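Local structure of 2-oxoglutarate carboxylase small subunit (Hydrogenobacter thermophilus, 7KCT) at residues Tyr90-Glu95 / Pro388-Leu393; Phe219-Asp224 / Ser265-Ala270; Ile230-Arg235 / Met310-Asp315; Thr299-Glu304 / Val314-Trp319. The protein belongs to the biotin carboxylase family, with an ATP-grasp central domain, and binds ADP, magnesium and bicarbonate. One frame throughout, in Å; residues are numbered along the deposited sequence.

Interaction 1. Residues Tyr90-Glu95 / Pro388-Leu393. With ADP (adenosine-5'-diphosphate), chain D.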
# COMPACT_ATOMS: atom_id res chain seq x y z
N TYR A 90 0.42 20.39 -7.31
CA TYR A 90 -0.71 21.20 -6.85
C TYR A 90 -0.18 22.38 -6.04
O TYR A 90 0.94 22.35 -5.55
CB TYR A 90 -1.73 20.34 -6.03
CG TYR A 90 -1.19 19.55 -4.85
CD1 TYR A 90 -0.67 20.21 -3.73
CD2 TYR A 90 -1.22 18.16 -4.84
CE1 TYR A 90 -0.20 19.50 -2.64
CE2 TYR A 90 -0.74 17.44 -3.76
CZ TYR A 90 -0.20 18.13 -2.68
OH TYR A 90 0.26 17.47 -1.57
N GLY A 91 -0.96 23.48 -5.98
CA GLY A 91 -0.43 24.67 -5.36
C GLY A 91 0.65 25.33 -6.21
O GLY A 91 0.86 24.99 -7.38
N PHE A 92 1.37 26.26 -5.59
CA PHE A 92 2.44 26.98 -6.26
C PHE A 92 1.97 27.48 -7.63
O PHE A 92 1.06 28.30 -7.66
CB PHE A 92 3.67 26.10 -6.34
CG PHE A 92 4.26 25.74 -4.97
CD1 PHE A 92 4.52 26.73 -4.04
CD2 PHE A 92 4.54 24.43 -4.64
CE1 PHE A 92 5.06 26.42 -2.79
CE2 PHE A 92 5.05 24.10 -3.39
CZ PHE A 92 5.35 25.11 -2.47
N LEU A 93 2.51 27.00 -8.76
CA LEU A 93 2.18 27.56 -10.08
C LEU A 93 1.20 26.71 -10.90
O LEU A 93 1.00 26.98 -12.09
CB LEU A 93 3.44 27.79 -10.90
CG LEU A 93 4.39 28.84 -10.33
CD1 LEU A 93 5.69 28.84 -11.14
CD2 LEU A 93 3.80 30.22 -10.26
N ALA A 94 0.64 25.67 -10.30
CA ALA A 94 -0.17 24.71 -11.04
C ALA A 94 -1.40 25.33 -11.70
O ALA A 94 -1.87 24.82 -12.73
CB ALA A 94 -0.60 23.58 -10.10
N GLU A 95 -1.98 26.36 -11.09
CA GLU A 95 -3.13 27.04 -11.68
C GLU A 95 -2.76 28.47 -12.07
O GLU A 95 -3.62 29.37 -12.06
CB GLU A 95 -4.32 27.02 -10.74
CG GLU A 95 -4.81 25.63 -10.45
N PRO A 388 8.42 26.68 8.69
CA PRO A 388 7.21 27.51 8.60
C PRO A 388 6.82 27.90 7.16
O PRO A 388 5.68 28.33 6.92
CB PRO A 388 7.60 28.73 9.45
CG PRO A 388 9.10 28.85 9.21
CD PRO A 388 9.58 27.42 9.21
N TYR A 389 7.71 27.70 6.18
CA TYR A 389 7.52 28.23 4.83
C TYR A 389 6.52 27.45 3.98
O TYR A 389 5.95 28.03 3.04
CB TYR A 389 8.88 28.23 4.13
CG TYR A 389 9.94 28.96 4.86
CD1 TYR A 389 9.92 30.35 4.94
CD2 TYR A 389 10.99 28.28 5.46
CE1 TYR A 389 10.86 31.02 5.62
CE2 TYR A 389 11.94 28.93 6.14
CZ TYR A 389 11.88 30.31 6.21
OH TYR A 389 12.86 30.98 6.88
N TYR A 390 6.28 26.17 4.30
CA TYR A 390 5.46 25.32 3.45
C TYR A 390 4.31 24.68 4.19
O TYR A 390 4.21 24.71 5.43
CB TYR A 390 6.29 24.19 2.80
CG TYR A 390 7.49 24.68 2.10
CD1 TYR A 390 7.39 25.55 1.01
CD2 TYR A 390 8.75 24.29 2.52
CE1 TYR A 390 8.55 26.02 0.36
CE2 TYR A 390 9.87 24.72 1.91
CZ TYR A 390 9.77 25.58 0.81
OH TYR A 390 10.91 26.00 0.21
N ASP A 391 3.41 24.10 3.40
CA ASP A 391 2.27 23.38 3.96
C ASP A 391 2.72 22.39 5.04
O ASP A 391 3.86 21.88 5.05
CB ASP A 391 1.46 22.66 2.86
N SER A 392 1.80 22.11 5.97
CA SER A 392 2.16 21.26 7.11
C SER A 392 1.98 19.77 6.84
O SER A 392 2.24 18.95 7.74
CB SER A 392 1.35 21.65 8.37
OG SER A 392 -0.05 21.57 8.11
N LEU A 393 1.62 19.41 5.61
CA LEU A 393 1.36 18.02 5.27
C LEU A 393 2.63 17.20 5.41
O LEU A 393 3.68 17.58 4.90
CB LEU A 393 0.80 17.95 3.84
CG LEU A 393 0.25 16.58 3.40
CD1 LEU A 393 -0.83 16.07 4.36
CD2 LEU A 393 -0.28 16.69 1.97
PB ADP D . -6.85 20.33 -2.67
O1B ADP D . -5.82 19.72 -3.60
O2B ADP D . -8.11 19.58 -2.28
O3B ADP D . -7.02 21.81 -2.79
PA ADP D . -5.64 21.75 -0.41
O1A ADP D . -4.73 21.77 0.77
O2A ADP D . -6.66 22.84 -0.70
O3A ADP D . -6.12 20.34 -0.96
O5' ADP D . -4.31 22.36 -1.74
C5' ADP D . -2.92 22.04 -1.31
C4' ADP D . -1.97 23.14 -1.47
O4' ADP D . -2.29 24.07 -2.49
C3' ADP D . -2.06 23.88 -0.01
O3' ADP D . -0.84 24.28 0.32
C2' ADP D . -3.05 25.03 -0.45
O2' ADP D . -2.83 26.18 0.22
C1' ADP D . -2.44 25.26 -1.87
N9 ADP D . -3.40 25.89 -2.87
C8 ADP D . -4.71 25.48 -3.23
N7 ADP D . -5.28 26.29 -4.15
C5 ADP D . -4.31 27.22 -4.44
C6 ADP D . -4.31 28.32 -5.32
N6 ADP D . -5.42 28.60 -6.09
N1 ADP D . -3.20 29.12 -5.43
C2 ADP D . -2.15 28.78 -4.60
N3 ADP D . -2.00 27.76 -3.71
C4 ADP D . -3.12 26.99 -3.66

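Interaction 2. Residues Phe219-Asp224 / Ser265-Ala270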
# COMPACT_ATOMS: atom_id res chain seq x y z
N PHE A 219 -16.35 16.09 -8.09
CA PHE A 219 -16.25 15.14 -9.18
C PHE A 219 -14.90 15.27 -9.89
O PHE A 219 -14.50 16.37 -10.27
CB PHE A 219 -17.36 15.34 -10.23
CG PHE A 219 -18.64 14.66 -9.88
CD1 PHE A 219 -19.53 15.24 -9.01
CD2 PHE A 219 -18.94 13.44 -10.39
CE1 PHE A 219 -20.71 14.61 -8.67
CE2 PHE A 219 -20.12 12.80 -10.04
CZ PHE A 219 -20.99 13.40 -9.18
N GLN A 220 -14.29 14.14 -10.16
CA GLN A 220 -13.00 14.05 -10.82
C GLN A 220 -13.24 13.87 -12.31
O GLN A 220 -13.99 12.96 -12.71
CB GLN A 220 -12.25 12.85 -10.27
CG GLN A 220 -10.92 12.56 -10.90
CD GLN A 220 -9.89 13.60 -10.56
OE1 GLN A 220 -9.47 13.72 -9.40
NE2 GLN A 220 -9.47 14.35 -11.57
N VAL A 221 -12.64 14.73 -13.13
CA VAL A 221 -12.69 14.51 -14.57
C VAL A 221 -11.27 14.27 -15.08
O VAL A 221 -10.29 14.72 -14.47
CB VAL A 221 -13.36 15.66 -15.35
CG1 VAL A 221 -14.76 15.97 -14.79
CG2 VAL A 221 -12.50 16.89 -15.35
N LEU A 222 -11.19 13.54 -16.19
CA LEU A 222 -9.94 13.23 -16.90
C LEU A 222 -10.23 13.25 -18.40
O LEU A 222 -11.13 12.53 -18.85
CB LEU A 222 -9.43 11.86 -16.46
CG LEU A 222 -8.05 11.43 -16.95
CD1 LEU A 222 -6.99 12.33 -16.39
CD2 LEU A 222 -7.75 9.99 -16.55
N GLY A 223 -9.52 14.09 -19.17
CA GLY A 223 -9.70 14.16 -20.61
C GLY A 223 -8.38 14.11 -21.36
O GLY A 223 -7.35 14.54 -20.85
N ASP A 224 -8.43 13.60 -22.60
CA ASP A 224 -7.28 13.65 -23.50
C ASP A 224 -7.39 14.84 -24.46
O ASP A 224 -8.35 15.61 -24.43
CB ASP A 224 -7.08 12.32 -24.23
CG ASP A 224 -8.19 12.00 -25.25
OD1 ASP A 224 -8.85 12.93 -25.75
OD2 ASP A 224 -8.34 10.79 -25.57
N SER A 265 -22.46 13.07 -15.75
CA SER A 265 -22.66 13.41 -17.16
C SER A 265 -22.62 14.90 -17.38
O SER A 265 -22.06 15.38 -18.37
CB SER A 265 -23.97 12.80 -17.68
OG SER A 265 -23.80 11.41 -17.94
N LEU A 266 -23.20 15.66 -16.43
CA LEU A 266 -23.24 17.12 -16.51
C LEU A 266 -21.84 17.73 -16.45
O LEU A 266 -21.56 18.75 -17.09
CB LEU A 266 -24.06 17.68 -15.35
CG LEU A 266 -25.55 17.40 -15.55
CD1 LEU A 266 -26.35 18.37 -14.67
CD2 LEU A 266 -26.12 17.37 -16.97
N VAL A 267 -20.98 17.18 -15.58
CA VAL A 267 -19.63 17.74 -15.49
C VAL A 267 -18.84 17.41 -16.74
O VAL A 267 -18.09 18.24 -17.24
CB VAL A 267 -18.89 17.26 -14.23
CG1 VAL A 267 -19.59 17.74 -12.99
CG2 VAL A 267 -18.73 15.79 -14.22
N VAL A 268 -19.00 16.20 -17.28
CA VAL A 268 -18.33 15.87 -18.53
C VAL A 268 -18.74 16.86 -19.62
O VAL A 268 -17.90 17.55 -20.22
CB VAL A 268 -18.63 14.41 -18.94
CG1 VAL A 268 -18.20 14.12 -20.40
CG2 VAL A 268 -17.92 13.46 -18.05
N LYS A 269 -20.06 17.01 -19.81
CA LYS A 269 -20.58 17.95 -20.82
C LYS A 269 -19.98 19.33 -20.67
O LYS A 269 -19.60 19.97 -21.64
CB LYS A 269 -22.11 18.04 -20.72
CG LYS A 269 -22.78 18.95 -21.78
CD LYS A 269 -24.30 19.06 -21.60
CE LYS A 269 -24.88 20.19 -22.45
NZ LYS A 269 -24.42 20.08 -23.88
N ALA A 270 -19.89 19.82 -19.44
CA ALA A 270 -19.34 21.15 -19.27
C ALA A 270 -17.84 21.16 -19.53
O ALA A 270 -17.30 22.16 -20.03
CB ALA A 270 -19.70 21.66 -17.88

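Interaction 3. Residues Ile230-Arg235 / Met310-Asp315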
# COMPACT_ATOMS: atom_id res chain seq x y z
N ILE A 230 -13.86 11.69 -19.54
CA ILE A 230 -14.63 10.82 -18.64
C ILE A 230 -14.62 11.44 -17.24
O ILE A 230 -13.83 12.34 -16.93
CB ILE A 230 -14.09 9.38 -18.60
CG1 ILE A 230 -12.66 9.33 -18.06
CG2 ILE A 230 -14.15 8.69 -19.98
CD1 ILE A 230 -12.12 7.92 -17.90
N HIS A 231 -15.53 10.95 -16.40
CA HIS A 231 -15.50 11.28 -14.98
C HIS A 231 -15.10 10.03 -14.21
O HIS A 231 -15.24 8.89 -14.69
CB HIS A 231 -16.86 11.83 -14.48
CG HIS A 231 -17.94 10.82 -14.39
ND1 HIS A 231 -18.02 9.90 -13.37
CD2 HIS A 231 -19.05 10.62 -15.16
CE1 HIS A 231 -19.07 9.13 -13.54
NE2 HIS A 231 -19.73 9.56 -14.60
N LEU A 232 -14.49 10.25 -13.05
CA LEU A 232 -14.09 9.16 -12.18
C LEU A 232 -14.88 9.24 -10.88
O LEU A 232 -14.36 8.99 -9.81
CB LEU A 232 -12.58 9.16 -11.94
CG LEU A 232 -11.74 8.96 -13.21
CD1 LEU A 232 -10.23 9.10 -12.91
CD2 LEU A 232 -12.06 7.58 -13.86
N GLY A 233 -16.17 9.57 -10.99
CA GLY A 233 -16.98 9.57 -9.81
C GLY A 233 -16.59 10.70 -8.89
O GLY A 233 -15.87 11.63 -9.24
N GLU A 234 -17.13 10.62 -7.68
CA GLU A 234 -17.05 11.73 -6.75
C GLU A 234 -16.35 11.33 -5.45
O GLU A 234 -16.08 10.16 -5.18
CB GLU A 234 -18.45 12.29 -6.48
CG GLU A 234 -19.26 11.64 -5.40
CD GLU A 234 -19.69 10.25 -5.72
OE1 GLU A 234 -20.36 9.68 -4.84
OE2 GLU A 234 -19.38 9.70 -6.81
N ARG A 235 -16.01 12.35 -4.69
CA ARG A 235 -15.45 12.20 -3.36
C ARG A 235 -16.20 13.13 -2.43
O ARG A 235 -16.57 14.25 -2.80
CB ARG A 235 -13.98 12.58 -3.35
CG ARG A 235 -13.14 11.88 -4.42
CD ARG A 235 -11.68 12.39 -4.30
NE ARG A 235 -11.41 13.66 -4.99
CZ ARG A 235 -10.90 13.79 -6.22
NH1 ARG A 235 -10.63 12.73 -6.97
NH2 ARG A 235 -10.64 15.00 -6.71
N MET A 310 -8.09 4.40 -5.88
CA MET A 310 -8.28 3.10 -5.26
C MET A 310 -9.62 2.45 -5.63
O MET A 310 -9.72 1.23 -5.63
CB MET A 310 -8.19 3.21 -3.74
CG MET A 310 -6.94 3.95 -3.26
SD MET A 310 -5.48 2.95 -3.47
CE MET A 310 -5.70 2.05 -1.94
N ILE A 311 -10.68 3.22 -5.87
CA ILE A 311 -11.96 2.60 -6.17
C ILE A 311 -12.17 2.36 -7.66
O ILE A 311 -13.03 1.53 -8.03
CB ILE A 311 -13.15 3.40 -5.61
CG1 ILE A 311 -13.27 4.79 -6.25
CG2 ILE A 311 -13.07 3.52 -4.06
CD1 ILE A 311 -14.57 5.55 -5.81
N THR A 312 -11.47 3.10 -8.52
CA THR A 312 -11.60 2.94 -9.97
C THR A 312 -10.50 2.13 -10.61
O THR A 312 -10.70 1.61 -11.71
CB THR A 312 -11.62 4.28 -10.70
OG1 THR A 312 -10.36 4.97 -10.57
CG2 THR A 312 -12.75 5.18 -10.19
N GLY A 313 -9.32 2.08 -9.98
CA GLY A 313 -8.13 1.50 -10.58
C GLY A 313 -7.42 2.37 -11.61
O GLY A 313 -6.48 1.89 -12.25
N VAL A 314 -7.79 3.63 -11.76
CA VAL A 314 -7.19 4.50 -12.76
C VAL A 314 -6.05 5.30 -12.10
O VAL A 314 -6.28 6.04 -11.15
CB VAL A 314 -8.25 5.43 -13.37
CG1 VAL A 314 -7.65 6.46 -14.28
CG2 VAL A 314 -9.27 4.60 -14.14
N ASP A 315 -4.83 5.17 -12.63
CA ASP A 315 -3.68 5.95 -12.15
C ASP A 315 -3.72 7.35 -12.76
O ASP A 315 -3.33 7.55 -13.92
CB ASP A 315 -2.40 5.22 -12.50
CG ASP A 315 -1.18 5.89 -11.96
OD1 ASP A 315 -1.20 7.14 -11.78
OD2 ASP A 315 -0.18 5.16 -11.76

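Interaction 4. Residues Thr299-Glu304 / Val314-Trp319. With ADP (adenosine-5'-diphosphate), chain D.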
# COMPACT_ATOMS: atom_id res chain seq x y z
N THR A 299 -8.34 23.36 -11.65
CA THR A 299 -7.81 22.93 -12.94
C THR A 299 -6.41 22.33 -12.77
O THR A 299 -5.41 22.85 -13.27
CB THR A 299 -7.78 24.10 -13.92
OG1 THR A 299 -6.98 25.15 -13.37
CG2 THR A 299 -9.18 24.63 -14.17
N ARG A 300 -6.36 21.24 -12.00
CA ARG A 300 -5.10 20.62 -11.57
C ARG A 300 -5.44 19.33 -10.84
O ARG A 300 -6.60 19.05 -10.53
CB ARG A 300 -4.31 21.57 -10.67
CG ARG A 300 -5.12 22.15 -9.48
CD ARG A 300 -4.25 22.56 -8.30
NE ARG A 300 -4.98 23.13 -7.16
CZ ARG A 300 -5.51 22.43 -6.16
NH1 ARG A 300 -5.43 21.10 -6.13
NH2 ARG A 300 -6.13 23.09 -5.17
N ILE A 301 -4.40 18.53 -10.57
CA ILE A 301 -4.56 17.40 -9.65
C ILE A 301 -4.84 17.96 -8.26
O ILE A 301 -4.41 19.07 -7.92
CB ILE A 301 -3.28 16.54 -9.65
CG1 ILE A 301 -3.56 15.15 -9.08
CG2 ILE A 301 -2.14 17.24 -8.87
CD1 ILE A 301 -4.31 14.22 -10.00
N GLN A 302 -5.58 17.21 -7.46
CA GLN A 302 -5.78 17.56 -6.06
C GLN A 302 -5.08 16.58 -5.11
O GLN A 302 -4.87 15.41 -5.43
CB GLN A 302 -7.28 17.55 -5.73
CG GLN A 302 -8.10 18.54 -6.47
CD GLN A 302 -9.54 18.50 -6.00
OE1 GLN A 302 -10.20 17.48 -6.11
NE2 GLN A 302 -10.00 19.59 -5.42
N VAL A 303 -4.85 17.06 -3.89
CA VAL A 303 -4.25 16.26 -2.83
C VAL A 303 -4.89 14.89 -2.72
O VAL A 303 -4.20 13.86 -2.64
CB VAL A 303 -4.36 17.04 -1.50
CG1 VAL A 303 -3.99 16.17 -0.27
CG2 VAL A 303 -3.43 18.27 -1.54
N GLU A 304 -6.21 14.84 -2.76
CA GLU A 304 -6.99 13.67 -2.42
C GLU A 304 -7.29 12.75 -3.61
O GLU A 304 -8.13 11.83 -3.48
CB GLU A 304 -8.30 14.13 -1.73
CG GLU A 304 -9.23 15.03 -2.61
CD GLU A 304 -9.03 16.57 -2.48
OE1 GLU A 304 -7.96 17.06 -2.07
OE2 GLU A 304 -9.99 17.33 -2.79
N VAL A 314 -7.79 3.63 -11.76
CA VAL A 314 -7.19 4.50 -12.76
C VAL A 314 -6.05 5.30 -12.10
O VAL A 314 -6.28 6.04 -11.15
CB VAL A 314 -8.25 5.43 -13.37
CG1 VAL A 314 -7.65 6.46 -14.28
CG2 VAL A 314 -9.27 4.60 -14.14
N ASP A 315 -4.83 5.17 -12.63
CA ASP A 315 -3.68 5.95 -12.15
C ASP A 315 -3.72 7.35 -12.76
O ASP A 315 -3.33 7.55 -13.92
CB ASP A 315 -2.40 5.22 -12.50
CG ASP A 315 -1.18 5.89 -11.96
OD1 ASP A 315 -1.20 7.14 -11.78
OD2 ASP A 315 -0.18 5.16 -11.76
N ILE A 316 -4.25 8.32 -12.02
CA ILE A 316 -4.53 9.64 -12.60
C ILE A 316 -3.26 10.40 -12.97
O ILE A 316 -3.20 11.08 -14.01
CB ILE A 316 -5.40 10.45 -11.62
CG1 ILE A 316 -6.77 9.80 -11.42
CG2 ILE A 316 -5.47 11.87 -12.12
CD1 ILE A 316 -7.45 10.34 -10.10
N VAL A 317 -2.23 10.37 -12.12
CA VAL A 317 -1.00 11.10 -12.43
C VAL A 317 -0.30 10.51 -13.65
O VAL A 317 0.21 11.24 -14.50
CB VAL A 317 -0.08 11.12 -11.20
CG1 VAL A 317 1.24 11.80 -11.50
CG2 VAL A 317 -0.74 11.86 -10.06
N LYS A 318 -0.16 9.18 -13.71
CA LYS A 318 0.43 8.58 -14.90
C LYS A 318 -0.35 8.99 -16.15
O LYS A 318 0.26 9.29 -17.19
CB LYS A 318 0.50 7.06 -14.74
CG LYS A 318 1.43 6.41 -15.75
CD LYS A 318 1.57 4.90 -15.57
CE LYS A 318 2.39 4.53 -14.37
NZ LYS A 318 2.74 3.06 -14.39
N TRP A 319 -1.69 9.02 -16.06
CA TRP A 319 -2.50 9.44 -17.21
C TRP A 319 -2.27 10.90 -17.54
O TRP A 319 -2.21 11.27 -18.73
CB TRP A 319 -4.01 9.14 -16.98
CG TRP A 319 -4.29 7.75 -17.44
CD1 TRP A 319 -4.59 6.67 -16.66
CD2 TRP A 319 -4.21 7.26 -18.79
NE1 TRP A 319 -4.67 5.54 -17.44
CE2 TRP A 319 -4.49 5.89 -18.75
CE3 TRP A 319 -3.98 7.87 -20.04
CZ2 TRP A 319 -4.51 5.09 -19.91
CZ3 TRP A 319 -4.02 7.09 -21.18
CH2 TRP A 319 -4.27 5.71 -21.11
PB ADP D . -6.85 20.33 -2.67
O1B ADP D . -5.82 19.72 -3.60
O2B ADP D . -8.11 19.58 -2.28
O3B ADP D . -7.02 21.81 -2.79
PA ADP D . -5.64 21.75 -0.41
O1A ADP D . -4.73 21.77 0.77
O2A ADP D . -6.66 22.84 -0.70
O3A ADP D . -6.12 20.34 -0.96
O5' ADP D . -4.31 22.36 -1.74
C5' ADP D . -2.92 22.04 -1.31
C4' ADP D . -1.97 23.14 -1.47
O4' ADP D . -2.29 24.07 -2.49
C3' ADP D . -2.06 23.88 -0.01
O3' ADP D . -0.84 24.28 0.32
C2' ADP D . -3.05 25.03 -0.45
O2' ADP D . -2.83 26.18 0.22
C1' ADP D . -2.44 25.26 -1.87
N9 ADP D . -3.40 25.89 -2.87
C8 ADP D . -4.71 25.48 -3.23
N7 ADP D . -5.28 26.29 -4.15
C5 ADP D . -4.31 27.22 -4.44
C6 ADP D . -4.31 28.32 -5.32
N6 ADP D . -5.42 28.60 -6.09
N1 ADP D . -3.20 29.12 -5.43
C2 ADP D . -2.15 28.78 -4.60
N3 ADP D . -2.00 27.76 -3.71
C4 ADP D . -3.12 26.99 -3.66

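Interaction 1. Residues Tyr90-Glu95 / Pro388-Leu393
Tyr90 reaches Leu393 with the end of its side chain, after running past the bound ADP. CG lies between the backbone N and the carbonyl carbon (chi1 54°), a rotation that brings CD1 near the ribose C5' and C4'. CB packs near the Ile301 carbonyl. Of the ring atoms, Tyr90 CD1 comes to 3.8 Å from ADP C5', Tyr90 CE1 sits 4.0 Å from the same carbon, and CZ rests on the CG2 methyl of Val303. At the tip, Tyr90 OH is 3.7 Å from Leu393 CD2, the two side chains crossing at about a right angle; its polar partner lies elsewhere, in a hydrogen bond with Glu21 OE2. The ribose is flanked from both segments: Gly91 CA is 3.5 Å from ADP O4', and Asp391 CB is 3.8 Å from ADP O3'. Farther along, Phe92 CZ meets Tyr390 CD1 at 4.1 Å. That carbon lies at the edge of the Phe92 ring, near its plane, while Tyr390 OH is hydrogen-bonded to the Pro64 carbonyl and Phe92 stacks on Tyr68. No hydrogen bond joins the two loops, so the biotin carboxylase N- and C-terminal regions meet here through two sparse van der Waals touches, with the nucleotide sugar bridging them.

Interaction 2. Residues Phe219-Asp224 / Ser265-Ala270
Val267, on helix 257-273, sets its two methyls against strand 215-223 and makes all the close side-chain contacts between the segments. These are purely apolar. Val267 CG2, lying between its backbone N and carbonyl carbon, is 4.0 Å from Val221 CG1 and 4.2 Å from Phe219 CB, so that one methyl is shared by the two strand residues that point at the helix. Val267 CG1 approaches the Phe219 ring obliquely. Val267 also packs on Met282 and Phe284 of the adjoining strand 278-286, which extends the apolar surface that the helix covers.

No hydrogen bond crosses between strand and helix; the polar bonds described here lie on the strand's side. Gln220 points away from the helix, and its chain folds back (chi2 69°) to let NE2 donate to Val221 O at 3.0 Å. The donor sits above the carbonyl plane, 39° out of it, while the oxygen lies in the amide plane of Gln220. The other end, Gln220 OE1, is hydrogen-bonded to Arg235 NH1. On this second face, Gln220 and Leu222 pack against helix 316-324. The four-stranded antiparallel sheet thus has helix 257-273 on one face and helix 316-324 on the other, consistent with the alpha+beta build of the ATP-grasp domain.

Interaction 3. Residues Ile230-Arg235 / Met310-Asp315
Thr312 OG1 is gripped twice while the methyl on the same carbon faces Leu232. The hydroxyl oxygen accepts from Val314 N at 3.1 Å, with an N-H...O angle of 160°, and is also hydrogen-bonded to Thr308 O one turn back in the helix. The bond to the backbone two residues on makes an ST turn, which carries the chain out of helix 305-312 through Gly313, a residue with positive phi. OG1 is held between the backbone N and the carbonyl carbon (chi1 65°), which leaves CG2 anti to the carbonyl carbon, facing the strand, and Thr312 CG2 stands 4.2 Å from Leu232 O.

Leu232 gives the largest single share of the buried surface. Its two branches pair with the two methyls of Val314: Leu232 CD1 lies 3.9 Å from Val314 CG1, and Leu232 CD2 lies 4.1 Å from Val314 CG2. Behind this apolar patch, Gly233 N donates to His231 ND1 at 3.0 Å. The N-H meets the imidazole edge almost exactly in the ring plane, and His231 NE2 is hydrogen-bonded to Glu261 OE2, so both ring nitrogens are engaged and the rotation of the ring is fixed.

The strand 229-236 is an outermost strand of the four-stranded sheet within this chain and pairs with strand 215-223. Across it lies the C-terminal end of helix 305-312, joined by a short bend to helix 316-324. Asp315 ends that bend, forms a salt bridge with Arg25, and packs on Phe372 of the second subunit.

Interaction 4. Residues Thr299-Glu304 / Val314-Trp319
Ile301 pushes its CD1 methyl onto the first turn of helix 316-324, where Ile301 CD1 and Ile316 CG2 are 3.4 Å apart, tighter than usual for two carbons. CG1 stands anti to the backbone N (chi1 -162°), and the bend at chi2 (75°) brings CD1 onto the helix; Val317 CG2 lies on the border of the same contact, 4.3 Å from Ile301 CD1. The helix start is fixed by the N-cap residue Asp315, whose OD1 caps Lys318 N at 3.0 Å. The N-H approaches from well above the carboxylate plane.

The residues before and after Ile301 face the nucleotide instead. Arg300 runs extended from CG to NE and presents the edge of its guanidinium to the terminal phosphate of ADP: Arg300 NH1 binds ADP O1B at 2.9 Å, and Arg300 NH2 binds ADP O3B at 2.8 Å. NH1 also donates to Ile301 O at 2.9 Å, in the guanidinium plane, which helps hold the group in the plane that meets the phosphate. Val303 N gives a nearly straight bond of 2.8 Å to ADP O1B, so that oxygen is gripped by two donors. Glu304 forms salt bridges with Lys245 and Arg346, and Gln302 NE2 is hydrogen-bonded to the magnesium ligand Glu283. Packed on a helix behind and lined with donors in front, residues 299-304 form a phosphate-binding wall of one of the two ADP pockets.

In the fold
Interactions 2, 3 and 4 lie within the ATP-grasp domain, whereas interaction 1 brings together the flanking N- and C-terminal biotin carboxylase regions. Interactions 3 and 4 have centres about 10 Å apart and share Val314 and Asp315; Arg235 NH2 reaches Gln302 OE1 at 2.6 Å, a probable hydrogen bond. Interactions 2 and 3 use neighbouring strands of one sheet, joined by a probable hydrogen bond of 2.8 Å between Gln220 O and Leu232 N. Interactions 1 and 4 both touch the same ADP and meet directly, with Glu95 CG 3.6 Å from Arg300 CG. In interaction 2, the Phe219 side chain is about 13 Å from a bound magnesium ion.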